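Local coordinates for sensor protein (PDB 3BY9) that forms the sensor domain of the histidine kinase DctB, which binds the C4-dicarboxylate succinate and probably signals by autophosphorylation on histidine, at residues R128-A133 with P246-T251; S87-W90 with S95-G98; L213-D218 with L234-I239; N10-Q15 with I252-P257. One frame throughout, in Å; residues are numbered along the deposited sequence.

Interaction 1 (R128-A133 with P246-T251); sequences RGYYYA and PELALT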
loop_
_atom_site.group_PDB
_atom_site.type_symbol
_atom_site.label_atom_id
_atom_site.label_comp_id
_atom_site.label_asym_id
_atom_site.label_seq_id
_atom_site.Cartn_x
_atom_site.Cartn_y
_atom_site.Cartn_z
ATOM N N ARG A 128 5.956 -2.465 5.126
ATOM C CA ARG A 128 5.008 -2.076 4.073
ATOM C C ARG A 128 3.985 -1.069 4.639
ATOM O O ARG A 128 3.675 -1.071 5.832
ATOM C CB ARG A 128 4.178 -3.292 3.618
ATOM C CG ARG A 128 4.947 -4.366 2.834
ATOM C CD ARG A 128 4.043 -5.587 2.600
ATOM N NE ARG A 128 3.787 -6.267 3.875
ATOM C CZ ARG A 128 2.700 -6.987 4.149
ATOM N NH1 ARG A 128 1.748 -7.151 3.238
ATOM N NH2 ARG A 128 2.528 -7.505 5.372
ATOM N N GLY A 129 3.420 -0.252 3.756
ATOM C CA GLY A 129 2.394 0.659 4.181
ATOM C C GLY A 129 1.510 1.101 3.036
ATOM O O GLY A 129 1.825 0.870 1.852
ATOM N N TYR A 130 0.367 1.674 3.400
ATOM C CA TYR A 130 -0.489 2.298 2.409
ATOM C C TYR A 130 -0.310 3.795 2.779
ATOM O O TYR A 130 -0.504 4.183 3.931
ATOM C CB TYR A 130 -1.944 1.913 2.605
ATOM C CG TYR A 130 -2.734 2.204 1.360
ATOM C CD1 TYR A 130 -2.731 1.322 0.295
ATOM C CD2 TYR A 130 -3.379 3.434 1.209
ATOM C CE1 TYR A 130 -3.337 1.640 -0.926
ATOM C CE2 TYR A 130 -3.995 3.767 0.008
ATOM C CZ TYR A 130 -3.971 2.883 -1.052
ATOM O OH TYR A 130 -4.519 3.267 -2.270
ATOM N N TYR A 131 -0.041 4.628 1.774
ATOM C CA TYR A 131 0.249 6.032 2.008
ATOM C C TYR A 131 -0.782 6.958 1.418
ATOM O O TYR A 131 -1.190 6.760 0.261
ATOM C CB TYR A 131 1.607 6.398 1.357
ATOM C CG TYR A 131 2.812 5.606 1.853
ATOM C CD1 TYR A 131 3.770 6.189 2.662
ATOM C CD2 TYR A 131 3.028 4.282 1.437
ATOM C CE1 TYR A 131 4.927 5.492 3.067
ATOM C CE2 TYR A 131 4.184 3.590 1.832
ATOM C CZ TYR A 131 5.109 4.187 2.632
ATOM O OH TYR A 131 6.221 3.495 3.049
ATOM N N TYR A 132 -1.219 7.948 2.221
ATOM C CA TYR A 132 -2.119 8.995 1.703
ATOM C C TYR A 132 -1.351 10.317 1.823
ATOM O O TYR A 132 -0.763 10.606 2.876
ATOM C CB TYR A 132 -3.383 9.100 2.552
ATOM C CG TYR A 132 -4.360 7.974 2.253
ATOM C CD1 TYR A 132 -5.112 7.995 1.082
ATOM C CD2 TYR A 132 -4.510 6.933 3.142
ATOM C CE1 TYR A 132 -6.030 6.970 0.803
ATOM C CE2 TYR A 132 -5.421 5.903 2.892
ATOM C CZ TYR A 132 -6.162 5.937 1.747
ATOM O OH TYR A 132 -7.088 4.944 1.549
ATOM N N ALA A 133 -1.380 11.141 0.776
ATOM C CA ALA A 133 -0.634 12.401 0.823
ATOM C C ALA A 133 -1.514 13.541 0.326
ATOM O O ALA A 133 -2.493 13.325 -0.432
ATOM C CB ALA A 133 0.633 12.275 -0.061
ATOM N N PRO A 246 -9.719 -0.354 -8.709
ATOM C CA PRO A 246 -9.008 0.690 -9.464
ATOM C C PRO A 246 -8.441 1.865 -8.684
ATOM O O PRO A 246 -7.327 2.317 -8.973
ATOM C CB PRO A 246 -10.055 1.147 -10.486
ATOM C CG PRO A 246 -10.795 -0.115 -10.778
ATOM C CD PRO A 246 -10.985 -0.712 -9.374
ATOM N N GLU A 247 -9.220 2.359 -7.726
ATOM C CA GLU A 247 -8.820 3.500 -6.901
ATOM C C GLU A 247 -7.569 3.227 -6.120
ATOM O O GLU A 247 -6.825 4.158 -5.781
ATOM C CB GLU A 247 -9.929 3.851 -5.904
ATOM C CG GLU A 247 -11.097 4.606 -6.512
ATOM C CD GLU A 247 -12.212 4.871 -5.508
ATOM O OE1 GLU A 247 -11.914 5.314 -4.376
ATOM O OE2 GLU A 247 -13.393 4.641 -5.854
ATOM N N LEU A 248 -7.340 1.945 -5.829
ATOM C CA LEU A 248 -6.201 1.500 -5.024
ATOM C C LEU A 248 -5.077 0.924 -5.852
ATOM O O LEU A 248 -4.000 0.628 -5.339
ATOM C CB LEU A 248 -6.659 0.408 -4.044
ATOM C CG LEU A 248 -7.888 0.765 -3.237
ATOM C CD1 LEU A 248 -8.152 -0.374 -2.247
ATOM C CD2 LEU A 248 -7.662 2.125 -2.465
ATOM N N ALA A 249 -5.348 0.778 -7.136
ATOM C CA ALA A 249 -4.414 0.206 -8.082
ATOM C C ALA A 249 -3.967 -1.172 -7.595
ATOM O O ALA A 249 -2.791 -1.548 -7.690
ATOM C CB ALA A 249 -3.211 1.145 -8.343
ATOM N N LEU A 250 -4.933 -1.910 -7.034
ATOM C CA LEU A 250 -4.735 -3.287 -6.526
ATOM C C LEU A 250 -5.921 -4.178 -6.885
ATOM O O LEU A 250 -7.065 -3.716 -6.907
ATOM C CB LEU A 250 -4.610 -3.313 -5.006
ATOM C CG LEU A 250 -3.319 -2.809 -4.365
ATOM C CD1 LEU A 250 -3.509 -2.712 -2.841
ATOM C CD2 LEU A 250 -2.192 -3.755 -4.701
ATOM N N THR A 251 -5.655 -5.455 -7.159
ATOM C CA THR A 251 -6.741 -6.394 -7.474
ATOM C C THR A 251 -6.742 -7.410 -6.317
ATOM O O THR A 251 -5.705 -7.955 -5.986
ATOM C CB THR A 251 -6.497 -7.141 -8.821
ATOM O OG1 THR A 251 -6.526 -6.177 -9.910
ATOM C CG2 THR A 251 -7.620 -8.199 -9.093
HETATM O O HOH W 1 -2.688 2.900 -4.430
#

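Interaction 2 (S87-W90 with S95-G98); sequences SSNW and SFIG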
loop_
_atom_site.group_PDB
_atom_site.type_symbol
_atom_site.label_atom_id
_atom_site.label_comp_id
_atom_site.label_asym_id
_atom_site.label_seq_id
_atom_site.Cartn_x
_atom_site.Cartn_y
_atom_site.Cartn_z
ATOM N N SER A 87 8.001 14.973 11.945
ATOM C CA SER A 87 7.424 13.655 11.786
ATOM C C SER A 87 7.015 13.049 13.126
ATOM O O SER A 87 7.645 13.298 14.144
ATOM C CB SER A 87 8.497 12.735 11.174
ATOM O OG SER A 87 7.996 11.396 11.018
ATOM N N SER A 88 5.967 12.238 13.117
ATOM C CA SER A 88 5.542 11.567 14.339
ATOM C C SER A 88 6.615 10.625 14.866
ATOM O O SER A 88 6.604 10.293 16.074
ATOM C CB SER A 88 4.258 10.758 14.035
ATOM O OG SER A 88 4.544 9.765 13.047
ATOM N N ASN A 89 7.537 10.172 13.997
ATOM C CA ASN A 89 8.577 9.224 14.451
ATOM C C ASN A 89 9.927 9.867 14.748
ATOM O O ASN A 89 10.962 9.191 14.796
ATOM C CB ASN A 89 8.740 8.080 13.414
ATOM C CG ASN A 89 9.018 8.587 11.989
ATOM O OD1 ASN A 89 9.715 9.567 11.817
ATOM N ND2 ASN A 89 8.460 7.918 10.983
ATOM N N TRP A 90 9.884 11.184 15.010
ATOM C CA TRP A 90 11.084 11.966 15.240
ATOM C C TRP A 90 11.946 11.418 16.387
ATOM O O TRP A 90 13.167 11.611 16.368
ATOM C CB TRP A 90 10.726 13.413 15.566
ATOM C CG TRP A 90 10.032 13.562 16.880
ATOM C CD1 TRP A 90 8.716 13.393 17.148
ATOM C CD2 TRP A 90 10.672 13.889 18.124
ATOM N NE1 TRP A 90 8.473 13.615 18.500
ATOM C CE2 TRP A 90 9.673 13.908 19.111
ATOM C CE3 TRP A 90 11.999 14.156 18.480
ATOM C CZ2 TRP A 90 9.953 14.188 20.452
ATOM C CZ3 TRP A 90 12.285 14.439 19.839
ATOM C CH2 TRP A 90 11.262 14.451 20.783
ATOM N N SER A 95 13.117 7.149 12.632
ATOM C CA SER A 95 12.896 8.547 12.241
ATOM C C SER A 95 13.113 8.860 10.778
ATOM O O SER A 95 14.157 8.544 10.206
ATOM C CB SER A 95 13.774 9.501 13.029
ATOM O OG SER A 95 13.466 10.872 12.699
ATOM N N PHE A 96 12.109 9.526 10.197
ATOM C CA PHE A 96 12.192 9.913 8.803
ATOM C C PHE A 96 12.771 11.312 8.685
ATOM O O PHE A 96 12.961 11.794 7.548
ATOM C CB PHE A 96 10.781 9.968 8.188
ATOM C CG PHE A 96 10.068 8.642 8.078
ATOM C CD1 PHE A 96 10.657 7.430 8.468
ATOM C CD2 PHE A 96 8.738 8.626 7.607
ATOM C CE1 PHE A 96 9.945 6.239 8.407
ATOM C CE2 PHE A 96 8.004 7.438 7.543
ATOM C CZ PHE A 96 8.597 6.237 7.948
ATOM N N ILE A 97 13.063 11.975 9.806
ATOM C CA ILE A 97 13.547 13.370 9.733
ATOM C C ILE A 97 14.839 13.485 8.900
ATOM O O ILE A 97 15.791 12.716 9.103
ATOM C CB ILE A 97 13.827 13.935 11.141
ATOM C CG1 ILE A 97 12.550 13.927 11.992
ATOM C CG2 ILE A 97 14.374 15.381 11.040
ATOM C CD1 ILE A 97 11.564 14.948 11.671
ATOM N N GLY A 98 14.842 14.409 7.932
ATOM C CA GLY A 98 16.053 14.602 7.140
ATOM C C GLY A 98 16.107 13.738 5.887
ATOM O O GLY A 98 16.965 13.953 5.016
HETATM O O HOH W 2 14.983 12.367 14.326
#

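Interaction 3 (L213-D218 with L234-I239); sequences LGWQGD and LQDDYI. With CA (calcium ion), chain D.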
loop_
_atom_site.group_PDB
_atom_site.type_symbol
_atom_site.label_atom_id
_atom_site.label_comp_id
_atom_site.label_asym_id
_atom_site.label_seq_id
_atom_site.Cartn_x
_atom_site.Cartn_y
_atom_site.Cartn_z
ATOM N N LEU A 213 6.086 -17.005 -8.675
ATOM C CA LEU A 213 5.384 -18.163 -8.085
ATOM C C LEU A 213 5.124 -19.204 -9.181
ATOM O O LEU A 213 4.703 -20.334 -8.887
ATOM C CB LEU A 213 4.069 -17.723 -7.445
ATOM C CG LEU A 213 4.291 -16.806 -6.228
ATOM C CD1 LEU A 213 2.963 -16.206 -5.789
ATOM C CD2 LEU A 213 4.934 -17.566 -5.074
ATOM N N GLY A 214 5.286 -18.776 -10.434
ATOM C CA GLY A 214 5.193 -19.691 -11.554
ATOM C C GLY A 214 3.849 -20.220 -11.959
ATOM O O GLY A 214 3.784 -21.256 -12.620
ATOM N N TRP A 215 2.769 -19.526 -11.594
ATOM C CA TRP A 215 1.441 -20.019 -11.982
ATOM C C TRP A 215 1.129 -19.557 -13.399
ATOM O O TRP A 215 1.665 -18.542 -13.855
ATOM C CB TRP A 215 0.349 -19.449 -11.047
ATOM C CG TRP A 215 0.090 -20.271 -9.800
ATOM C CD1 TRP A 215 -0.260 -21.589 -9.748
ATOM C CD2 TRP A 215 0.075 -19.795 -8.446
ATOM N NE1 TRP A 215 -0.499 -21.968 -8.434
ATOM C CE2 TRP A 215 -0.303 -20.882 -7.622
ATOM C CE3 TRP A 215 0.337 -18.547 -7.856
ATOM C CZ2 TRP A 215 -0.426 -20.761 -6.229
ATOM C CZ3 TRP A 215 0.207 -18.424 -6.461
ATOM C CH2 TRP A 215 -0.169 -19.530 -5.677
ATOM N N GLN A 216 0.252 -20.295 -14.057
ATOM C CA GLN A 216 -0.174 -19.955 -15.412
ATOM C C GLN A 216 -1.660 -19.868 -15.359
ATOM O O GLN A 216 -2.300 -20.627 -14.630
ATOM C CB GLN A 216 0.270 -21.057 -16.391
ATOM C CG GLN A 216 1.797 -21.140 -16.409
ATOM C CD GLN A 216 2.374 -22.245 -17.284
ATOM O OE1 GLN A 216 3.593 -22.327 -17.443
ATOM N NE2 GLN A 216 1.513 -23.093 -17.850
ATOM N N GLY A 217 -2.215 -18.944 -16.148
ATOM C CA GLY A 217 -3.654 -18.753 -16.172
ATOM C C GLY A 217 -4.008 -17.357 -16.635
ATOM O O GLY A 217 -3.121 -16.530 -16.828
ATOM N N ASP A 218 -5.299 -17.113 -16.825
ATOM C CA ASP A 218 -5.763 -15.794 -17.260
ATOM C C ASP A 218 -5.859 -14.881 -16.056
ATOM O O ASP A 218 -6.846 -14.915 -15.300
ATOM C CB ASP A 218 -7.135 -15.875 -17.925
ATOM C CG ASP A 218 -7.579 -14.521 -18.466
ATOM O OD1 ASP A 218 -6.865 -13.532 -18.234
ATOM O OD2 ASP A 218 -8.643 -14.459 -19.138
ATOM N N LEU A 234 4.934 -30.232 -8.689
ATOM C CA LEU A 234 3.896 -29.882 -7.731
ATOM C C LEU A 234 2.810 -29.245 -8.543
ATOM O O LEU A 234 3.036 -28.231 -9.206
ATOM C CB LEU A 234 4.386 -28.889 -6.681
ATOM C CG LEU A 234 3.235 -28.345 -5.811
ATOM C CD1 LEU A 234 2.540 -29.477 -5.057
ATOM C CD2 LEU A 234 3.768 -27.334 -4.830
ATOM N N GLN A 235 1.642 -29.840 -8.521
ATOM C CA GLN A 235 0.531 -29.271 -9.260
ATOM C C GLN A 235 -0.451 -28.657 -8.268
ATOM O O GLN A 235 -1.525 -29.217 -7.993
ATOM C CB GLN A 235 -0.148 -30.346 -10.106
ATOM C CG GLN A 235 -1.286 -29.791 -10.981
ATOM C CD GLN A 235 -0.817 -28.623 -11.867
ATOM O OE1 GLN A 235 -1.035 -27.449 -11.556
ATOM N NE2 GLN A 235 -0.128 -28.959 -12.950
ATOM N N ASP A 236 -0.067 -27.543 -7.667
ATOM C CA ASP A 236 -0.994 -26.892 -6.735
ATOM C C ASP A 236 -1.824 -25.920 -7.569
ATOM O O ASP A 236 -1.458 -24.758 -7.723
ATOM C CB ASP A 236 -0.260 -26.169 -5.590
ATOM C CG ASP A 236 0.822 -25.216 -6.056
ATOM O OD1 ASP A 236 1.484 -25.495 -7.090
ATOM O OD2 ASP A 236 1.047 -24.188 -5.370
ATOM N N ASP A 237 -2.924 -26.426 -8.119
ATOM C CA ASP A 237 -3.785 -25.565 -8.916
ATOM C C ASP A 237 -4.942 -25.042 -8.103
ATOM O O ASP A 237 -5.361 -25.636 -7.099
ATOM C CB ASP A 237 -4.263 -26.252 -10.180
ATOM C CG ASP A 237 -4.908 -27.596 -9.921
ATOM O OD1 ASP A 237 -4.759 -28.148 -8.799
ATOM O OD2 ASP A 237 -5.559 -28.090 -10.857
ATOM N N TYR A 238 -5.456 -23.906 -8.544
ATOM C CA TYR A 238 -6.514 -23.206 -7.816
ATOM C C TYR A 238 -7.612 -22.660 -8.661
ATOM O O TYR A 238 -7.372 -22.300 -9.804
ATOM C CB TYR A 238 -5.920 -21.964 -7.122
ATOM C CG TYR A 238 -5.034 -22.310 -5.958
ATOM C CD1 TYR A 238 -5.530 -22.298 -4.673
ATOM C CD2 TYR A 238 -3.720 -22.725 -6.171
ATOM C CE1 TYR A 238 -4.762 -22.686 -3.586
ATOM C CE2 TYR A 238 -2.924 -23.146 -5.073
ATOM C CZ TYR A 238 -3.463 -23.113 -3.796
ATOM O OH TYR A 238 -2.709 -23.528 -2.721
ATOM N N ILE A 239 -8.793 -22.545 -8.061
ATOM C CA ILE A 239 -9.904 -21.841 -8.731
ATOM C C ILE A 239 -9.758 -20.394 -8.139
ATOM O O ILE A 239 -9.718 -20.221 -6.934
ATOM C CB ILE A 239 -11.260 -22.441 -8.360
ATOM C CG1 ILE A 239 -11.334 -23.856 -8.980
ATOM C CG2 ILE A 239 -12.454 -21.523 -8.912
ATOM C CD1 ILE A 239 -12.457 -24.706 -8.402
HETATM CA CA CA D . -5.514 -30.050 -7.447
HETATM O O HOH W 3 -3.447 -31.057 -8.119
HETATM O O HOH W 4 -6.393 -30.478 -9.677
HETATM O O HOH W 5 -4.623 -28.140 -5.825
HETATM O O HOH W 6 -4.953 -30.842 -5.091
#

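Interaction 4 (N10-Q15 with I252-P257); sequences NEHQSQ and IRVLSP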
loop_
_atom_site.group_PDB
_atom_site.type_symbol
_atom_site.label_atom_id
_atom_site.label_comp_id
_atom_site.label_asym_id
_atom_site.label_seq_id
_atom_site.Cartn_x
_atom_site.Cartn_y
_atom_site.Cartn_z
ATOM N N ASN A 10 -19.767 -18.749 -6.591
ATOM C CA ASN A 10 -20.756 -17.850 -5.985
ATOM C C ASN A 10 -20.277 -17.418 -4.618
ATOM O O ASN A 10 -20.425 -16.237 -4.248
ATOM C CB ASN A 10 -22.116 -18.555 -5.878
ATOM C CG ASN A 10 -22.765 -18.774 -7.251
ATOM O OD1 ASN A 10 -22.332 -18.206 -8.268
ATOM N ND2 ASN A 10 -23.804 -19.590 -7.285
ATOM N N GLU A 11 -19.733 -18.356 -3.850
ATOM C CA GLU A 11 -19.215 -18.050 -2.505
ATOM C C GLU A 11 -18.023 -17.106 -2.624
ATOM O O GLU A 11 -17.856 -16.197 -1.815
ATOM C CB GLU A 11 -18.782 -19.342 -1.794
ATOM C CG GLU A 11 -18.109 -19.118 -0.413
ATOM C CD GLU A 11 -18.942 -18.278 0.590
ATOM O OE1 GLU A 11 -20.169 -18.067 0.433
ATOM O OE2 GLU A 11 -18.344 -17.822 1.586
ATOM N N HIS A 12 -17.205 -17.304 -3.645
ATOM C CA HIS A 12 -16.071 -16.401 -3.845
ATOM C C HIS A 12 -16.587 -14.969 -3.979
ATOM O O HIS A 12 -15.967 -14.022 -3.478
ATOM C CB HIS A 12 -15.361 -16.723 -5.143
ATOM C CG HIS A 12 -14.273 -17.744 -5.056
ATOM N ND1 HIS A 12 -13.964 -18.490 -3.923
ATOM C CD2 HIS A 12 -13.387 -18.121 -6.006
ATOM C CE1 HIS A 12 -12.930 -19.271 -4.202
ATOM N NE2 HIS A 12 -12.563 -19.060 -5.450
ATOM N N GLN A 13 -17.676 -14.781 -4.732
ATOM C CA GLN A 13 -18.206 -13.429 -4.909
ATOM C C GLN A 13 -18.590 -12.813 -3.570
ATOM O O GLN A 13 -18.381 -11.627 -3.341
ATOM C CB GLN A 13 -19.413 -13.419 -5.865
ATOM C CG GLN A 13 -19.011 -13.602 -7.339
ATOM C CD GLN A 13 -18.051 -12.517 -7.792
ATOM O OE1 GLN A 13 -18.386 -11.339 -7.733
ATOM N NE2 GLN A 13 -16.859 -12.901 -8.235
ATOM N N SER A 14 -19.144 -13.621 -2.669
ATOM C CA SER A 14 -19.522 -13.104 -1.364
ATOM C C SER A 14 -18.286 -12.803 -0.516
ATOM O O SER A 14 -18.257 -11.823 0.249
ATOM C CB SER A 14 -20.426 -14.106 -0.660
ATOM O OG SER A 14 -21.703 -14.116 -1.281
ATOM N N GLN A 15 -17.271 -13.656 -0.619
ATOM C CA GLN A 15 -16.038 -13.401 0.126
ATOM C C GLN A 15 -15.404 -12.119 -0.352
ATOM O O GLN A 15 -14.921 -11.332 0.471
ATOM C CB GLN A 15 -15.035 -14.522 -0.064
ATOM C CG GLN A 15 -15.496 -15.840 0.559
ATOM C CD GLN A 15 -14.441 -16.901 0.327
ATOM O OE1 GLN A 15 -13.422 -16.968 1.037
ATOM N NE2 GLN A 15 -14.649 -17.698 -0.684
ATOM N N ILE A 252 -7.917 -7.648 -5.743
ATOM C CA ILE A 252 -8.056 -8.625 -4.648
ATOM C C ILE A 252 -8.428 -9.961 -5.291
ATOM O O ILE A 252 -9.279 -10.011 -6.181
ATOM C CB ILE A 252 -9.182 -8.224 -3.689
ATOM C CG1 ILE A 252 -8.990 -6.772 -3.238
ATOM C CG2 ILE A 252 -9.227 -9.177 -2.503
ATOM C CD1 ILE A 252 -10.192 -6.241 -2.514
ATOM N N ARG A 253 -7.805 -11.053 -4.840
ATOM C CA ARG A 253 -8.108 -12.349 -5.430
ATOM C C ARG A 253 -8.276 -13.383 -4.370
ATOM O O ARG A 253 -7.495 -13.395 -3.407
ATOM C CB ARG A 253 -6.923 -12.760 -6.326
ATOM C CG ARG A 253 -6.540 -11.612 -7.318
ATOM C CD ARG A 253 -5.433 -12.095 -8.266
ATOM N NE ARG A 253 -4.904 -11.103 -9.226
ATOM C CZ ARG A 253 -5.279 -11.073 -10.505
ATOM N NH1 ARG A 253 -6.217 -11.916 -10.948
ATOM N NH2 ARG A 253 -4.615 -10.319 -11.366
ATOM N N VAL A 254 -9.291 -14.230 -4.527
ATOM C CA VAL A 254 -9.501 -15.311 -3.557
ATOM C C VAL A 254 -9.160 -16.611 -4.299
ATOM O O VAL A 254 -9.566 -16.827 -5.456
ATOM C CB VAL A 254 -10.953 -15.299 -2.996
ATOM C CG1 VAL A 254 -12.003 -15.297 -4.104
ATOM C CG2 VAL A 254 -11.189 -16.555 -2.113
ATOM N N LEU A 255 -8.357 -17.456 -3.637
ATOM C CA LEU A 255 -7.868 -18.704 -4.241
ATOM C C LEU A 255 -8.334 -19.899 -3.433
ATOM O O LEU A 255 -8.169 -19.904 -2.214
ATOM C CB LEU A 255 -6.348 -18.757 -4.210
ATOM C CG LEU A 255 -5.508 -17.919 -5.157
ATOM C CD1 LEU A 255 -5.769 -16.463 -4.831
ATOM C CD2 LEU A 255 -4.021 -18.206 -4.951
ATOM N N SER A 256 -8.947 -20.866 -4.107
ATOM C CA SER A 256 -9.404 -22.129 -3.469
ATOM C C SER A 256 -8.741 -23.280 -4.203
ATOM O O SER A 256 -8.753 -23.345 -5.430
ATOM C CB SER A 256 -10.940 -22.286 -3.595
ATOM O OG SER A 256 -11.651 -21.386 -2.749
ATOM N N PRO A 257 -8.110 -24.212 -3.466
ATOM C CA PRO A 257 -7.456 -25.351 -4.130
ATOM C C PRO A 257 -8.456 -26.076 -5.019
ATOM O O PRO A 257 -9.597 -26.338 -4.614
ATOM C CB PRO A 257 -7.035 -26.244 -2.946
ATOM C CG PRO A 257 -6.738 -25.235 -1.856
ATOM C CD PRO A 257 -7.893 -24.231 -1.997
#

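Interaction 1 (R128-A133 with P246-T251)
Tyr-130 and Leu-248 cross at about a right angle, the phenol end against one methyl of the leucine. The phenol points out of the strand toward the turn, and its hydroxyl end carries the contact: OH lies 3.3 Å from Leu-248 CD2, with CZ behind it at 4.0 Å from the same methyl. That methyl sits obliquely to the aromatic plane. With CG anti to the backbone N (chi1 -163°), the Tyr-130 ring extends toward the 246-251 turn. A water completes the approach on the polar side. It lies 2.9 Å from Tyr-130 OH and donates a 2.8 Å bond to the backbone O of Leu-248, while the same hydroxyl is also hydrogen-bonded to Gln-117. A tyrosine suits the place, since its ring can be buried while its end remains among polar partners. This is where two PAS-like domains of the periplasmic sensor approach each other: strand 128-138 belongs to the membrane-distal sheet, and residues 246-249 make the turn between strands 238-245 and 250-257 of the membrane-proximal one. Leu-248 also packs on Ile-23 and Leu-27 of helix 5-27, for which a branched apolar side chain is well shaped. The next strand residue, Tyr-131, belongs to the succinate site and stacks on Tyr-106.

Interaction 2 (S87-W90 with S95-G98)
Asn-89 and Phe-96 join two pieces of one loop in the membrane-distal PAS-like domain, between strand 84-87 and helix 105-110. The first piece is a type I beta turn from Ser-87 to Trp-90; the second begins with an ST turn, in which Ser-95 OG accepts from Ile-97 N. Among the hydrogen bonds, Asn-89 OD1 is the focus. Phe-96 N donates to it at 2.9 Å with an N-H...O angle of 161°, and Ser-87 OG donates at 2.6 Å from the opposite face of the amide plane, so two bonds fix the amide's rotation. Asn-89 reaches them with CG set between its backbone N and carbonyl carbon (chi1 54°). The other end of the amide makes an aromatic contact: ND2 lies 3.1 Å above the centre of the Phe-96 ring, the two planes 66° apart, and is hydrogen-bonded to Asp-74. Asparagine thus offers an acceptor and a donor in one short, flat group. Phe-96 in turn lies close to Thr-124 of the succinate site and meets Tyr-76 edge to face. Apolar packing comes from Ile-97, whose long branch spans the turn: CD1 rests against Ser-87 CB at 3.8 Å and CG1 lies 4.0 Å from Trp-90 CB. Beside them a water links the two pieces, donating to Trp-90 O at 2.8 Å and lying 2.7 Å from Ser-95 OG.

Interaction 3 (L213-D218 with L234-I239)
Trp-215 sets its indole N-H squarely on the backbone carbonyl of Asp-236, and this is the tight half of the contact. NE1 and Asp-236 O are 3.0 Å apart with an N-H...O angle of 173°, and the oxygen lies in the ring plane, a nearly straight bond that satisfies the polar atom of a buried indole. Beside it, Trp-215 CZ2 packs against Tyr-238 CE2 at 3.6 Å; the two rings meet obliquely, their planes 85° apart. The carboxylate of Asp-236 closes in at the same corner, its OD2 3.8 Å from Trp-215 CZ2. Its other oxygen, OD1, forms a salt bridge with Lys-228, which also makes a cation-pi contact with the indole. Asp-236 is the centre of an inverse gamma turn that leads into strand 238-245 of the four-stranded sheet of the membrane-proximal PAS-like domain. Trp-215, from the loop before strand 223-226, also packs on Leu-255 of that sheet. One residue along, the chain faces a wetter place. Asp-237 starts its side chain away from the 213-218 loop and binds a calcium ion through OD1 at 2.5 Å, a carboxylate oxygen being a hard anionic ligand that suits calcium, while OD2 stays 3.9 Å from the metal, so the carboxylate binds by one oxygen. Lys-258 O is the other protein ligand. Four waters complete the coordination, and three of them donate back to the chain: one to Gln-235 O, one to Asp-237 O and one to Asp-237 OD2.

Interaction 4 (N10-Q15 with I252-P257)
The imidazole of His-12 carries a methyl on one face: Val-254 CG1 lies 3.6 Å from the ring centroid and 17° off the ring normal, a CH-pi contact. At the ring's edge, in its plane, stands the hydroxyl of Ser-256, though its modelled closeness is doubtful. The contact lays the long N-terminal helix 5-27 over the antiparallel sheet of the membrane-proximal PAS-like domain. Helix 10-15 runs at 140° to strand 252-257, the two axes 9.1 Å apart at closest approach. His-12 and Gln-15, three residues apart, face the strand from the same side of the helix; Val-254 and Ser-256, two residues apart, point back from one face of the sheet. With CG anti to its carbonyl carbon (chi1 -89°), the His-12 ring turns one face to Val-254 CG1. A beta-branched valine suits both roles, fitting a strand and holding up two methyls: Val-254 CG1 takes the ring face, 3.5 Å from His-12 CG, while CG2 lies 3.8 Å from His-12 ND1. The polar ends of His-12 and Gln-15 have partners beyond the contact. His-12 NE2 makes a weak hydrogen bond to Ile-239 O on the neighbouring strand, and Gln-15 OE1 is hydrogen-bonded to Ser-164. Gln-15 crosses Val-254 at about a right angle; its chain is extended beyond CG, and Gln-15 OE1 and NE2 both lie 3.9 Å from Val-254 CG2.

Interactions 1, 3 and 4 all draw on the antiparallel sheet of the membrane-proximal domain: strand 250-257 serves interactions 1 and 4, and strand 238-245, its neighbour, begins within interaction 3. The last two touch, Ile-239 N lying 2.8 Å from Ser-256 O, with centres about 15 Å apart. Interaction 2 belongs to the membrane-distal domain, its centre about 40 Å from that of interaction 4. Interaction 1, about 22 Å from the centre of interaction 2, joins the two domains. Along the chain, residues 10-15 and 252-257 enclose everything else; interaction 2 closes before interaction 1 opens, and interaction 1 spans interaction 3. The succinate-binding domain is thus joined to the membrane-proximal domain, which carries the calcium ion of interaction 3.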